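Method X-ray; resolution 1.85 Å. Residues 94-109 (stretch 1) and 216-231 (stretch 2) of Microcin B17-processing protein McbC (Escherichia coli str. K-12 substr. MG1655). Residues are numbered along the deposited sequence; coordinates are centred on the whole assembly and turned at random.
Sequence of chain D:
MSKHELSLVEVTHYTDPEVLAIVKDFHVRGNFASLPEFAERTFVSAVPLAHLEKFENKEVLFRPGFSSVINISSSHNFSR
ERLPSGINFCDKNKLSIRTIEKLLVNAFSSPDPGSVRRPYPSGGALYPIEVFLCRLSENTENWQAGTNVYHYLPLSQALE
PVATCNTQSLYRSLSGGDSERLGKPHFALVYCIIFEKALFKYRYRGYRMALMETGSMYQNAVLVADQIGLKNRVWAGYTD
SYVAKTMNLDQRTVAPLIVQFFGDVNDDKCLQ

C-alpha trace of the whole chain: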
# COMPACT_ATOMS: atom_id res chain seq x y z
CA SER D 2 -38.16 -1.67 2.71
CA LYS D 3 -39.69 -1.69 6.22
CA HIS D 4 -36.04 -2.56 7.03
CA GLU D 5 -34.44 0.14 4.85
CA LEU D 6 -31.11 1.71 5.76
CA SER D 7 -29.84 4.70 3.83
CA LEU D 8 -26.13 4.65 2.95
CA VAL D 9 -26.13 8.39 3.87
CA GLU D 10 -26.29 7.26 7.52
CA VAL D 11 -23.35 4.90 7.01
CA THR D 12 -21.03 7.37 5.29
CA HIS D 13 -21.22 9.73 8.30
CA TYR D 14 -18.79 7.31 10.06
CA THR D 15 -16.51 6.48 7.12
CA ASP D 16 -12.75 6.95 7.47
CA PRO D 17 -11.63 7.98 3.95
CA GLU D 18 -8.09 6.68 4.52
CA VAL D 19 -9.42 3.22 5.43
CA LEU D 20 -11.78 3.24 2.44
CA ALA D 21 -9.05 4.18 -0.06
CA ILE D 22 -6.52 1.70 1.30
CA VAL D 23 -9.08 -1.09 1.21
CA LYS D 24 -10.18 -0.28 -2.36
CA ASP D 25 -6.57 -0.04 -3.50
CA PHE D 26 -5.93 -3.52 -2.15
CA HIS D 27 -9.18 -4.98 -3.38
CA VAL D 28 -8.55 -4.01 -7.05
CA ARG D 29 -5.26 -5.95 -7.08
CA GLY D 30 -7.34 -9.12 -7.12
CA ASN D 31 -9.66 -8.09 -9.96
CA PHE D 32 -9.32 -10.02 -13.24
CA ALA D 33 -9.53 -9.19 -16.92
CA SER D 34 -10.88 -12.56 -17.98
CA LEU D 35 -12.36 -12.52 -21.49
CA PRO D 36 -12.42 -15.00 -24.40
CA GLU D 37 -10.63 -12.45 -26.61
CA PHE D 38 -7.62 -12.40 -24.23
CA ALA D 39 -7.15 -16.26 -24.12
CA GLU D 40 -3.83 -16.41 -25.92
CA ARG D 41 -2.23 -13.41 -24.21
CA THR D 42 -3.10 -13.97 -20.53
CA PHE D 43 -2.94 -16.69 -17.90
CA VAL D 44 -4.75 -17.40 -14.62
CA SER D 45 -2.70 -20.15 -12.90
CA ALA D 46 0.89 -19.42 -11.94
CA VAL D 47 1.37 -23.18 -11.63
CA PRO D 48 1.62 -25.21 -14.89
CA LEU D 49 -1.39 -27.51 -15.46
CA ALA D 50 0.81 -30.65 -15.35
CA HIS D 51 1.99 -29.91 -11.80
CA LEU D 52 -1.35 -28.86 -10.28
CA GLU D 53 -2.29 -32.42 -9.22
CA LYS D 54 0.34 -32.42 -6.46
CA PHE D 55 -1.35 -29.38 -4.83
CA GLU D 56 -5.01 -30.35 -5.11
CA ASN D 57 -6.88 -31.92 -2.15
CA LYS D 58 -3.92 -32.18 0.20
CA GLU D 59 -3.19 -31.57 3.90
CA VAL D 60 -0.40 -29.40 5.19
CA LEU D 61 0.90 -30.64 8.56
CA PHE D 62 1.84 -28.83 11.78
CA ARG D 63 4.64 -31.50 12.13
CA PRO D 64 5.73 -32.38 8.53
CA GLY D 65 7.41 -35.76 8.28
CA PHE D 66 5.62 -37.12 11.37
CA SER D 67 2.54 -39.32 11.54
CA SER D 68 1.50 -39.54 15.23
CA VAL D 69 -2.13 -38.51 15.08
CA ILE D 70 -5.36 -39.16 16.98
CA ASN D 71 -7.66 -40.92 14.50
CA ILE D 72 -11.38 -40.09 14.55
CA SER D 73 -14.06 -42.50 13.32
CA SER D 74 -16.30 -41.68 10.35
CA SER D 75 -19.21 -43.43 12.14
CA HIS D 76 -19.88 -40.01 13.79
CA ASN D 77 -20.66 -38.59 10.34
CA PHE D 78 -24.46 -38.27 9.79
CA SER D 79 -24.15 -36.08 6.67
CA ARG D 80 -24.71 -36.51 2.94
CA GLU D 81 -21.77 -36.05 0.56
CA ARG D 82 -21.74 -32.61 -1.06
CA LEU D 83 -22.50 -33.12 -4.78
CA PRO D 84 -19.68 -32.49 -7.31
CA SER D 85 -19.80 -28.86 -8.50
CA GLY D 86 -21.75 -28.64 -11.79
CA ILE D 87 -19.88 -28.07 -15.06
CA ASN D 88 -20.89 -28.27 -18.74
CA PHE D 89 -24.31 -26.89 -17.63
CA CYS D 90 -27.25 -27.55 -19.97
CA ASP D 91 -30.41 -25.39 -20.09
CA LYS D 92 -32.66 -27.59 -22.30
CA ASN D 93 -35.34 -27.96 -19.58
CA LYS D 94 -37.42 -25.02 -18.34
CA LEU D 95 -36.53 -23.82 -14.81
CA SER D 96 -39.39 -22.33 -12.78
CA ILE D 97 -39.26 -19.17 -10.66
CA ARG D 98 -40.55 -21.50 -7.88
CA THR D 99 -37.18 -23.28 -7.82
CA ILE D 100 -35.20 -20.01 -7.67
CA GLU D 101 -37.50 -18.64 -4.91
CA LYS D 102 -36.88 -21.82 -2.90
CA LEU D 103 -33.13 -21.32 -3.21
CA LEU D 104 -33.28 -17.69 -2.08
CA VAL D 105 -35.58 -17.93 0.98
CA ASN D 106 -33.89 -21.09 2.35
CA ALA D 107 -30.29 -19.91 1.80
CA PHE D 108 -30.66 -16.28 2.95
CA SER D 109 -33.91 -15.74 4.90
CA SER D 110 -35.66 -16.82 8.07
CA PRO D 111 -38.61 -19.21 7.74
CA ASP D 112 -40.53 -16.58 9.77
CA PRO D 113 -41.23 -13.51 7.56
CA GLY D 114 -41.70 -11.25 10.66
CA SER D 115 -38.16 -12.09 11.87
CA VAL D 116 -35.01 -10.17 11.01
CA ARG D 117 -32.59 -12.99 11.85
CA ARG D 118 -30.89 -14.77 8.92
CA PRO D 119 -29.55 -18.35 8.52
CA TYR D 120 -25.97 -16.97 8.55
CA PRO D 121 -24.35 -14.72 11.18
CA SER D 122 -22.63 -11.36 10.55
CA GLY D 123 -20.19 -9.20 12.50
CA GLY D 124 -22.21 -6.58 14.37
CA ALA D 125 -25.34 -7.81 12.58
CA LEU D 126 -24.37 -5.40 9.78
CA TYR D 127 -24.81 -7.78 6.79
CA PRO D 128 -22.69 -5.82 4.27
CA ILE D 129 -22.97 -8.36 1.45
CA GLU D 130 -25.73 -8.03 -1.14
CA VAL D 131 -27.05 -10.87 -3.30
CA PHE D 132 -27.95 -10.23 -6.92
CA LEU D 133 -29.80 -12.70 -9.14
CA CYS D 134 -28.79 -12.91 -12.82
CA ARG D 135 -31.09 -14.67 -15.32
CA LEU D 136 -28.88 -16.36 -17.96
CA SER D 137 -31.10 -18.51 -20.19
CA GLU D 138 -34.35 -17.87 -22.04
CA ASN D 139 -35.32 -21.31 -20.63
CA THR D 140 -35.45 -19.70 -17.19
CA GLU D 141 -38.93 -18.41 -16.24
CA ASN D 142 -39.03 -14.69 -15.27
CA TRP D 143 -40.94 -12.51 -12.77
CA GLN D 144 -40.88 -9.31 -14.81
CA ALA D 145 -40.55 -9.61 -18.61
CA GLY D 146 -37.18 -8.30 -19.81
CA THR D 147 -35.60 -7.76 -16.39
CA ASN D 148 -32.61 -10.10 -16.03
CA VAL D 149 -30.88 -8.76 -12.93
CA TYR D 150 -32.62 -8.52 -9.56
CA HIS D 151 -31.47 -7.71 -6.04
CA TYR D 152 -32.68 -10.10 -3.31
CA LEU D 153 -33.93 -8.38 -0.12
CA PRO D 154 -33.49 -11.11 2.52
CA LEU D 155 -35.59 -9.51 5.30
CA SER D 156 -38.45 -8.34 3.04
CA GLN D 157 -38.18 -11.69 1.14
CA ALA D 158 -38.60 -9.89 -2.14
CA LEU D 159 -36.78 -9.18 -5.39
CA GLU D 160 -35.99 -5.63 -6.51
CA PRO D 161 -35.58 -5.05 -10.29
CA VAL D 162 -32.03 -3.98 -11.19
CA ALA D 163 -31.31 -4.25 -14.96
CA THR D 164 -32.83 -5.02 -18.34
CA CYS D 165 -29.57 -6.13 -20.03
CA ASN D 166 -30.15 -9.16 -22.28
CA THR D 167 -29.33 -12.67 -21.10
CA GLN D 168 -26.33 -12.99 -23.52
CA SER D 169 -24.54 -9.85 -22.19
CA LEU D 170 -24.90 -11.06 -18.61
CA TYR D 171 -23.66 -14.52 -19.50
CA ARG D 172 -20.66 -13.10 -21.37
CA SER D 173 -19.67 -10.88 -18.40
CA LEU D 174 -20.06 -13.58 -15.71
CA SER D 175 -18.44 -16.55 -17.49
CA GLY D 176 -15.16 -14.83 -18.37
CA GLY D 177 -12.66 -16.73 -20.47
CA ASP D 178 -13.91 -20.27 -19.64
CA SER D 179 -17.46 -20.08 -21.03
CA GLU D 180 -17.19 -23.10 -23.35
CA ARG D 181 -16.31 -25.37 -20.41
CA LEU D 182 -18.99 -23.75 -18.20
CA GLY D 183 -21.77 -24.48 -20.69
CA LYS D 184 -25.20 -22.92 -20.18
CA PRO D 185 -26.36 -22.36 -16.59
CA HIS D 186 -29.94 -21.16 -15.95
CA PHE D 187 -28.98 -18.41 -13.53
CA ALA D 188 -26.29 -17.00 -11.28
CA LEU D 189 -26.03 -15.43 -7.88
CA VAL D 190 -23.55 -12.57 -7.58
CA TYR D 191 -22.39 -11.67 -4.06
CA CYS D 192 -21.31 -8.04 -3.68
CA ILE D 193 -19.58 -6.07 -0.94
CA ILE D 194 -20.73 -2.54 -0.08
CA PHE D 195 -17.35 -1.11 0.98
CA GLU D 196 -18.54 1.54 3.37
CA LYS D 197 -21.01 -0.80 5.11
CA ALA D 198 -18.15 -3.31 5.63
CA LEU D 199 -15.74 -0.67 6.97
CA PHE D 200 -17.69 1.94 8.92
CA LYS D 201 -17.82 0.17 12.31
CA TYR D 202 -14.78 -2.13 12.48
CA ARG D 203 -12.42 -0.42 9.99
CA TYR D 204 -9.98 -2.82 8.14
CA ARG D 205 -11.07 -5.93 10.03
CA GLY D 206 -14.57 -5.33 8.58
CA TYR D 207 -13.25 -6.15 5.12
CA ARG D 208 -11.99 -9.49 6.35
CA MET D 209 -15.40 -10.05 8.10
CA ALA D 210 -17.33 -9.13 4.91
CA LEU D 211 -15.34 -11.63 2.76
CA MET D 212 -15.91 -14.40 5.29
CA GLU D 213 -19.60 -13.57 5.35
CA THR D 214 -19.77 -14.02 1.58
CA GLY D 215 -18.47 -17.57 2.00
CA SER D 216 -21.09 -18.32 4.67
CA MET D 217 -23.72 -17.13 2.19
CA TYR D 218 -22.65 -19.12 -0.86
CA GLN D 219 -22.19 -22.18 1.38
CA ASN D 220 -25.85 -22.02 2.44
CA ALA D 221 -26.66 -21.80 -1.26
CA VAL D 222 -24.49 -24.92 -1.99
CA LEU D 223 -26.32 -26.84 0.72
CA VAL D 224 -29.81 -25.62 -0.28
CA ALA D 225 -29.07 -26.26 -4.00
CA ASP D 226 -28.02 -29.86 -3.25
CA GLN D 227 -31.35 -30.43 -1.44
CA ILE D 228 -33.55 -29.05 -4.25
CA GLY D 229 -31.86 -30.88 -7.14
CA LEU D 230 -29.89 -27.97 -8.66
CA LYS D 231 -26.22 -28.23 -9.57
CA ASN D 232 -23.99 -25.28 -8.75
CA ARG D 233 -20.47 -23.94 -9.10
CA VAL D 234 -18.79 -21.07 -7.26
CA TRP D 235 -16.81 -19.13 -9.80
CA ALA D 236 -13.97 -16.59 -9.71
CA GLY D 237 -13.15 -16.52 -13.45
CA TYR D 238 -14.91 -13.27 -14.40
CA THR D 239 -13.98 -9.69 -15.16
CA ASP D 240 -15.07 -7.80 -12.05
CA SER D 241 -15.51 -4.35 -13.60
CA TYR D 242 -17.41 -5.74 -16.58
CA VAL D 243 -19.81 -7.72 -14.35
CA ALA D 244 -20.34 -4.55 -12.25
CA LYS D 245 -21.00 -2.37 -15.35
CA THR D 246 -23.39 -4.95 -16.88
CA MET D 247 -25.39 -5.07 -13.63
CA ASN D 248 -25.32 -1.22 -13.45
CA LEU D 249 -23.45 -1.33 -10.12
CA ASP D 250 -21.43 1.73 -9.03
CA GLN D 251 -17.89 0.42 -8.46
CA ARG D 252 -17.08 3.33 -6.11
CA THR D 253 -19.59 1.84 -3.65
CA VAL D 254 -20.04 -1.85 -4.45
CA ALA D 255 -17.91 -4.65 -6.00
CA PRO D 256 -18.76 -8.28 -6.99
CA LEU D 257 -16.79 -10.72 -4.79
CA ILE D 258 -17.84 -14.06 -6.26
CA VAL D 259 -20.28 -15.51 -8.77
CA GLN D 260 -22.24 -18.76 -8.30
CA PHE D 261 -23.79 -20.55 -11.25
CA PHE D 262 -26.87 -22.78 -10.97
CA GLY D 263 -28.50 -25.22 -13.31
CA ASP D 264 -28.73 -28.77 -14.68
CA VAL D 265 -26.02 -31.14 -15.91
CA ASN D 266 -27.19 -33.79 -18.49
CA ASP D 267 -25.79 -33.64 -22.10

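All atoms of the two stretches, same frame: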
# COMPACT_ATOMS: atom_id res chain seq x y z
N LYS D 94 -36.96 -26.27 -18.93
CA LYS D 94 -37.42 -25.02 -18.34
C LYS D 94 -37.18 -25.05 -16.83
O LYS D 94 -37.32 -26.10 -16.22
CB LYS D 94 -38.90 -24.76 -18.63
CG LYS D 94 -39.20 -24.37 -20.08
CD LYS D 94 -38.87 -22.90 -20.33
N LEU D 95 -36.76 -23.93 -16.26
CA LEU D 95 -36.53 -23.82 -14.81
C LEU D 95 -37.51 -22.79 -14.27
O LEU D 95 -37.52 -21.65 -14.72
CB LEU D 95 -35.09 -23.39 -14.51
CG LEU D 95 -34.79 -23.17 -13.00
CD1 LEU D 95 -34.85 -24.49 -12.24
CD2 LEU D 95 -33.46 -22.50 -12.76
N SER D 96 -38.30 -23.18 -13.28
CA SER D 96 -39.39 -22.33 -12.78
C SER D 96 -38.85 -21.30 -11.80
O SER D 96 -37.84 -21.53 -11.12
CB SER D 96 -40.45 -23.18 -12.08
OG SER D 96 -39.96 -23.62 -10.83
N ILE D 97 -39.53 -20.16 -11.72
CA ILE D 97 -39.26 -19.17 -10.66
C ILE D 97 -39.43 -19.77 -9.26
O ILE D 97 -38.74 -19.35 -8.33
CB ILE D 97 -40.12 -17.88 -10.79
CG1 ILE D 97 -41.64 -18.18 -10.80
CG2 ILE D 97 -39.72 -17.07 -12.01
CD1 ILE D 97 -42.51 -16.94 -10.72
N ARG D 98 -40.32 -20.76 -9.14
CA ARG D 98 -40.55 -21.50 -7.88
C ARG D 98 -39.28 -22.13 -7.32
O ARG D 98 -39.02 -22.09 -6.13
CB ARG D 98 -41.66 -22.56 -8.09
N THR D 99 -38.46 -22.70 -8.21
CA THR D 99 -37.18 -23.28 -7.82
C THR D 99 -36.19 -22.22 -7.33
O THR D 99 -35.49 -22.41 -6.32
CB THR D 99 -36.58 -24.09 -8.98
OG1 THR D 99 -37.46 -25.17 -9.28
CG2 THR D 99 -35.20 -24.66 -8.63
N ILE D 100 -36.14 -21.09 -8.02
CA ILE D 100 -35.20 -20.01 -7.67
C ILE D 100 -35.63 -19.36 -6.34
O ILE D 100 -34.79 -19.10 -5.46
CB ILE D 100 -35.07 -18.97 -8.82
CG1 ILE D 100 -34.58 -19.65 -10.11
CG2 ILE D 100 -34.13 -17.85 -8.42
CD1 ILE D 100 -34.64 -18.78 -11.36
N GLU D 101 -36.93 -19.13 -6.18
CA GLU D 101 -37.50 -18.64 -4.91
C GLU D 101 -37.18 -19.53 -3.71
O GLU D 101 -36.86 -19.03 -2.65
CB GLU D 101 -39.01 -18.48 -5.03
CG GLU D 101 -39.44 -17.30 -5.89
CD GLU D 101 -40.91 -17.29 -6.23
OE1 GLU D 101 -41.66 -18.10 -5.64
OE2 GLU D 101 -41.31 -16.47 -7.08
N LYS D 102 -37.26 -20.84 -3.91
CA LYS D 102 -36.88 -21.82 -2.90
C LYS D 102 -35.42 -21.68 -2.51
O LYS D 102 -35.09 -21.76 -1.32
CB LYS D 102 -37.08 -23.25 -3.40
CG LYS D 102 -38.44 -23.84 -3.17
CD LYS D 102 -38.37 -25.34 -3.40
CE LYS D 102 -39.73 -25.93 -3.66
NZ LYS D 102 -39.58 -27.41 -3.81
N LEU D 103 -34.55 -21.52 -3.50
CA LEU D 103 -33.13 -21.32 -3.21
C LEU D 103 -32.92 -20.10 -2.31
O LEU D 103 -32.25 -20.18 -1.29
CB LEU D 103 -32.31 -21.17 -4.49
CG LEU D 103 -30.82 -20.91 -4.30
CD1 LEU D 103 -30.16 -22.07 -3.57
CD2 LEU D 103 -30.17 -20.66 -5.65
N LEU D 104 -33.53 -18.98 -2.70
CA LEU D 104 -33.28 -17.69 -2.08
C LEU D 104 -33.75 -17.64 -0.63
O LEU D 104 -32.97 -17.29 0.26
CB LEU D 104 -33.92 -16.56 -2.90
CG LEU D 104 -33.32 -16.31 -4.30
CD1 LEU D 104 -34.22 -15.38 -5.10
CD2 LEU D 104 -31.91 -15.74 -4.23
N VAL D 105 -35.01 -18.01 -0.39
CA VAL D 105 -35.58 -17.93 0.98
C VAL D 105 -34.90 -18.91 1.95
O VAL D 105 -34.57 -18.54 3.06
CB VAL D 105 -37.12 -18.07 1.03
CG1 VAL D 105 -37.77 -16.99 0.17
CG2 VAL D 105 -37.60 -19.47 0.65
N ASN D 106 -34.59 -20.13 1.49
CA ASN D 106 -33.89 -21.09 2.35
C ASN D 106 -32.43 -20.74 2.63
O ASN D 106 -31.99 -20.88 3.77
CB ASN D 106 -34.01 -22.49 1.77
CG ASN D 106 -35.40 -23.06 1.94
OD1 ASN D 106 -35.78 -23.49 3.04
ND2 ASN D 106 -36.20 -23.00 0.86
N ALA D 107 -31.69 -20.28 1.62
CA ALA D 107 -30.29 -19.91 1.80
C ALA D 107 -30.07 -18.65 2.62
O ALA D 107 -29.09 -18.58 3.35
CB ALA D 107 -29.57 -19.76 0.46
N PHE D 108 -30.95 -17.66 2.48
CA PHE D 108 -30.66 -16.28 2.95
C PHE D 108 -31.67 -15.67 3.93
O PHE D 108 -31.41 -14.59 4.49
CB PHE D 108 -30.49 -15.33 1.75
CG PHE D 108 -29.57 -15.85 0.69
CD1 PHE D 108 -28.28 -16.27 1.01
CD2 PHE D 108 -29.97 -15.91 -0.64
CE1 PHE D 108 -27.43 -16.77 0.04
CE2 PHE D 108 -29.11 -16.40 -1.61
CZ PHE D 108 -27.85 -16.82 -1.29
N SER D 109 -32.81 -16.32 4.13
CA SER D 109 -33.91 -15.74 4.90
C SER D 109 -34.40 -16.69 5.99
O SER D 109 -34.23 -17.92 5.92
CB SER D 109 -35.08 -15.37 3.98
OG SER D 109 -34.69 -14.40 3.02
N SER D 216 -19.97 -17.72 3.94
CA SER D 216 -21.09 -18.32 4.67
C SER D 216 -22.37 -18.31 3.82
O SER D 216 -23.23 -19.23 3.91
CB SER D 216 -21.32 -17.66 6.05
OG SER D 216 -21.85 -16.36 5.91
N MET D 217 -22.52 -17.27 3.02
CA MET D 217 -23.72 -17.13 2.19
C MET D 217 -23.71 -18.11 1.04
O MET D 217 -24.69 -18.84 0.86
CB MET D 217 -23.90 -15.71 1.70
CG MET D 217 -24.13 -14.75 2.84
SD MET D 217 -23.96 -13.04 2.34
CE MET D 217 -25.38 -12.88 1.27
N TYR D 218 -22.63 -18.17 0.26
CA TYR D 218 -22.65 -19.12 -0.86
C TYR D 218 -22.69 -20.57 -0.38
O TYR D 218 -23.19 -21.44 -1.09
CB TYR D 218 -21.57 -18.85 -1.90
CG TYR D 218 -20.12 -19.15 -1.56
CD1 TYR D 218 -19.69 -20.42 -1.22
CD2 TYR D 218 -19.15 -18.15 -1.70
CE1 TYR D 218 -18.34 -20.67 -0.95
CE2 TYR D 218 -17.80 -18.39 -1.44
CZ TYR D 218 -17.40 -19.65 -1.08
OH TYR D 218 -16.07 -19.88 -0.81
N GLN D 219 -22.17 -20.83 0.83
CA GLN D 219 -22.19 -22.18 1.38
C GLN D 219 -23.61 -22.63 1.69
O GLN D 219 -23.97 -23.76 1.39
CB GLN D 219 -21.30 -22.28 2.62
CG GLN D 219 -21.15 -23.69 3.20
CD GLN D 219 -20.57 -24.72 2.23
OE1 GLN D 219 -19.94 -24.38 1.21
NE2 GLN D 219 -20.78 -26.02 2.55
N ASN D 220 -24.42 -21.75 2.28
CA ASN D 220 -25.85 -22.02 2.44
C ASN D 220 -26.53 -22.33 1.11
O ASN D 220 -27.39 -23.23 1.03
CB ASN D 220 -26.58 -20.83 3.09
CG ASN D 220 -26.59 -20.89 4.59
OD1 ASN D 220 -25.90 -21.71 5.18
ND2 ASN D 220 -27.37 -20.00 5.22
N ALA D 221 -26.15 -21.59 0.09
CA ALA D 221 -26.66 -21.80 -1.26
C ALA D 221 -26.23 -23.15 -1.85
O ALA D 221 -27.04 -23.82 -2.47
CB ALA D 221 -26.29 -20.65 -2.17
N VAL D 222 -24.98 -23.56 -1.63
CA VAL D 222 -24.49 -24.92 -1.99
C VAL D 222 -25.36 -25.99 -1.35
O VAL D 222 -25.82 -26.93 -2.03
CB VAL D 222 -23.01 -25.14 -1.57
CG1 VAL D 222 -22.60 -26.60 -1.72
CG2 VAL D 222 -22.07 -24.25 -2.39
N LEU D 223 -25.57 -25.85 -0.05
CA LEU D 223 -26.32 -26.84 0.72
C LEU D 223 -27.80 -26.86 0.31
O LEU D 223 -28.36 -27.92 0.12
CB LEU D 223 -26.14 -26.60 2.22
CG LEU D 223 -24.71 -26.73 2.75
CD1 LEU D 223 -24.66 -26.28 4.21
CD2 LEU D 223 -24.15 -28.13 2.56
N VAL D 224 -28.41 -25.69 0.13
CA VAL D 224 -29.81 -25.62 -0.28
C VAL D 224 -29.97 -26.18 -1.71
O VAL D 224 -30.88 -26.98 -1.97
CB VAL D 224 -30.37 -24.18 -0.13
CG1 VAL D 224 -31.75 -24.04 -0.74
CG2 VAL D 224 -30.41 -23.78 1.36
N ALA D 225 -29.06 -25.79 -2.60
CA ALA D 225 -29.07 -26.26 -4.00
C ALA D 225 -28.98 -27.79 -4.13
O ALA D 225 -29.73 -28.40 -4.91
CB ALA D 225 -27.94 -25.62 -4.78
N ASP D 226 -28.11 -28.39 -3.33
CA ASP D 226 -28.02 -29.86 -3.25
C ASP D 226 -29.34 -30.50 -2.84
O ASP D 226 -29.68 -31.55 -3.34
CB ASP D 226 -26.92 -30.32 -2.28
CG ASP D 226 -25.50 -30.21 -2.86
OD1 ASP D 226 -25.20 -29.38 -3.75
OD2 ASP D 226 -24.64 -30.97 -2.39
N GLN D 227 -30.07 -29.88 -1.91
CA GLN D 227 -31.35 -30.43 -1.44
C GLN D 227 -32.50 -30.28 -2.41
O GLN D 227 -33.45 -31.05 -2.32
CB GLN D 227 -31.77 -29.81 -0.12
CG GLN D 227 -30.81 -30.04 1.02
CD GLN D 227 -31.26 -29.32 2.27
OE1 GLN D 227 -32.24 -29.71 2.89
NE2 GLN D 227 -30.56 -28.27 2.64
N ILE D 228 -32.45 -29.30 -3.30
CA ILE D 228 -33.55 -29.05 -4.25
C ILE D 228 -33.26 -29.53 -5.67
O ILE D 228 -34.03 -29.24 -6.58
CB ILE D 228 -34.05 -27.58 -4.23
CG1 ILE D 228 -32.99 -26.58 -4.72
CG2 ILE D 228 -34.51 -27.19 -2.82
CD1 ILE D 228 -33.54 -25.19 -4.93
N GLY D 229 -32.17 -30.29 -5.85
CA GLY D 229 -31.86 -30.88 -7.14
C GLY D 229 -31.27 -29.95 -8.19
O GLY D 229 -31.40 -30.23 -9.39
N LEU D 230 -30.64 -28.84 -7.76
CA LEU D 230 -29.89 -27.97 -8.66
C LEU D 230 -28.42 -28.33 -8.53
O LEU D 230 -27.97 -28.75 -7.47
CB LEU D 230 -30.04 -26.50 -8.29
CG LEU D 230 -31.27 -25.72 -8.71
CD1 LEU D 230 -31.16 -24.32 -8.14
CD2 LEU D 230 -31.41 -25.67 -10.23
N LYS D 231 -27.68 -28.14 -9.62
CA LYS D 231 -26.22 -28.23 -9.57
C LYS D 231 -25.73 -26.81 -9.47
O LYS D 231 -26.43 -25.89 -9.89
CB LYS D 231 -25.66 -28.91 -10.81
CG LYS D 231 -26.12 -30.34 -10.99
CD LYS D 231 -25.58 -31.25 -9.90
CE LYS D 231 -25.74 -32.71 -10.31
NZ LYS D 231 -27.15 -33.02 -10.60

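Packing of helix 97-108 against helix 216-227 in McbC. The two helices lie at 130° between their N-to-C directions, an oblique crossing somewhat closer to perpendicular than to antiparallel, and their axes approach to 8.5 Å. The chain pairs the C-terminal end of the first helix with the earlier part of the second stretch: the CA atoms of Ala107 and Asn220 are 5.0 Å apart, while those of Thr99 and Ile228, at the other end of the contact, are separated by 7.7 Å. Together the stretches bury 599 Å², mostly through aliphatic side chains.

Leu103 covers the most surface. Its CA-to-CB bond points sideways, but the t, p rotamer brings the end of the side chain nearer the second helix. There Leu103 CD1 sits 3.7 Å from Ala221 O, 3.8 Å from Val224 CG1 and 4.0 Å from Ala225 N, so a single methyl touches both backbone and side chain across one turn. The small side chains of Ala221 and Ala225 also border it, each CB lying 4.4 Å from Leu103 CD1. Farther along the second stretch, Ile228 CD1 meets Leu103 CB at 4.2 Å.

Val224 points toward the first helix and presents both its methyls to it. Besides meeting Leu103, Val224 CG1 packs 3.7 Å from Asn106 CB, using the aliphatic part of a polar residue; the amide beyond turns back on its own helix, Asn106 ND2 donating a 2.7 Å hydrogen bond to Lys102 O. Val224 CG2 reaches Ala107, 3.7 Å from Ala107 N and 4.2 Å from Ala107 CB.

Ile228, the first residue to leave helical phi/psi after the second helix, extends the apolar contact with a p, t side chain. Ile228 CD1 lies 3.7 Å from Thr99 O and 4.1 Å from Thr99 CG2, so it rests on backbone as well as on a methyl. Ile228 CG2 approaches Lys102 CD at 4.3 Å, a contact with the aliphatic portion of the lysine. Next to it, Leu230 continues the hydrophobic surface beyond the helix: Leu230 CG is 4.1 Å from Thr99 CG2, and Leu230 CD2 is 4.2 Å from Leu95 CD1. Close by, Ser96 caps the first helix, its OG accepting from Thr99 N at 3.2 Å.

The tightest backbone approach carries the sole hydrogen bond between the stretches. Asn220 ND2 donates to Ala107 O at 2.9 Å with an N-H...acceptor angle of 162°, a short and nearly straight bond. Ala107 O lies near the helix C-terminus, where no further turn claims the carbonyl within this stretch, and the asparagine amide supplies a donor. Alanine's small side chain suits the close approach: Ala107 CB is 4.1 Å from Asn220 CB and 4.3 Å from Ala221 CB. Phe108 completes this end. Its ring edge faces Met217 O, 3.5 Å from Phe108 CE1, while Phe108 CE1 packs 4.0 Å from Met217 CB and Phe108 CZ lies 4.2 Å from Ala221 CB.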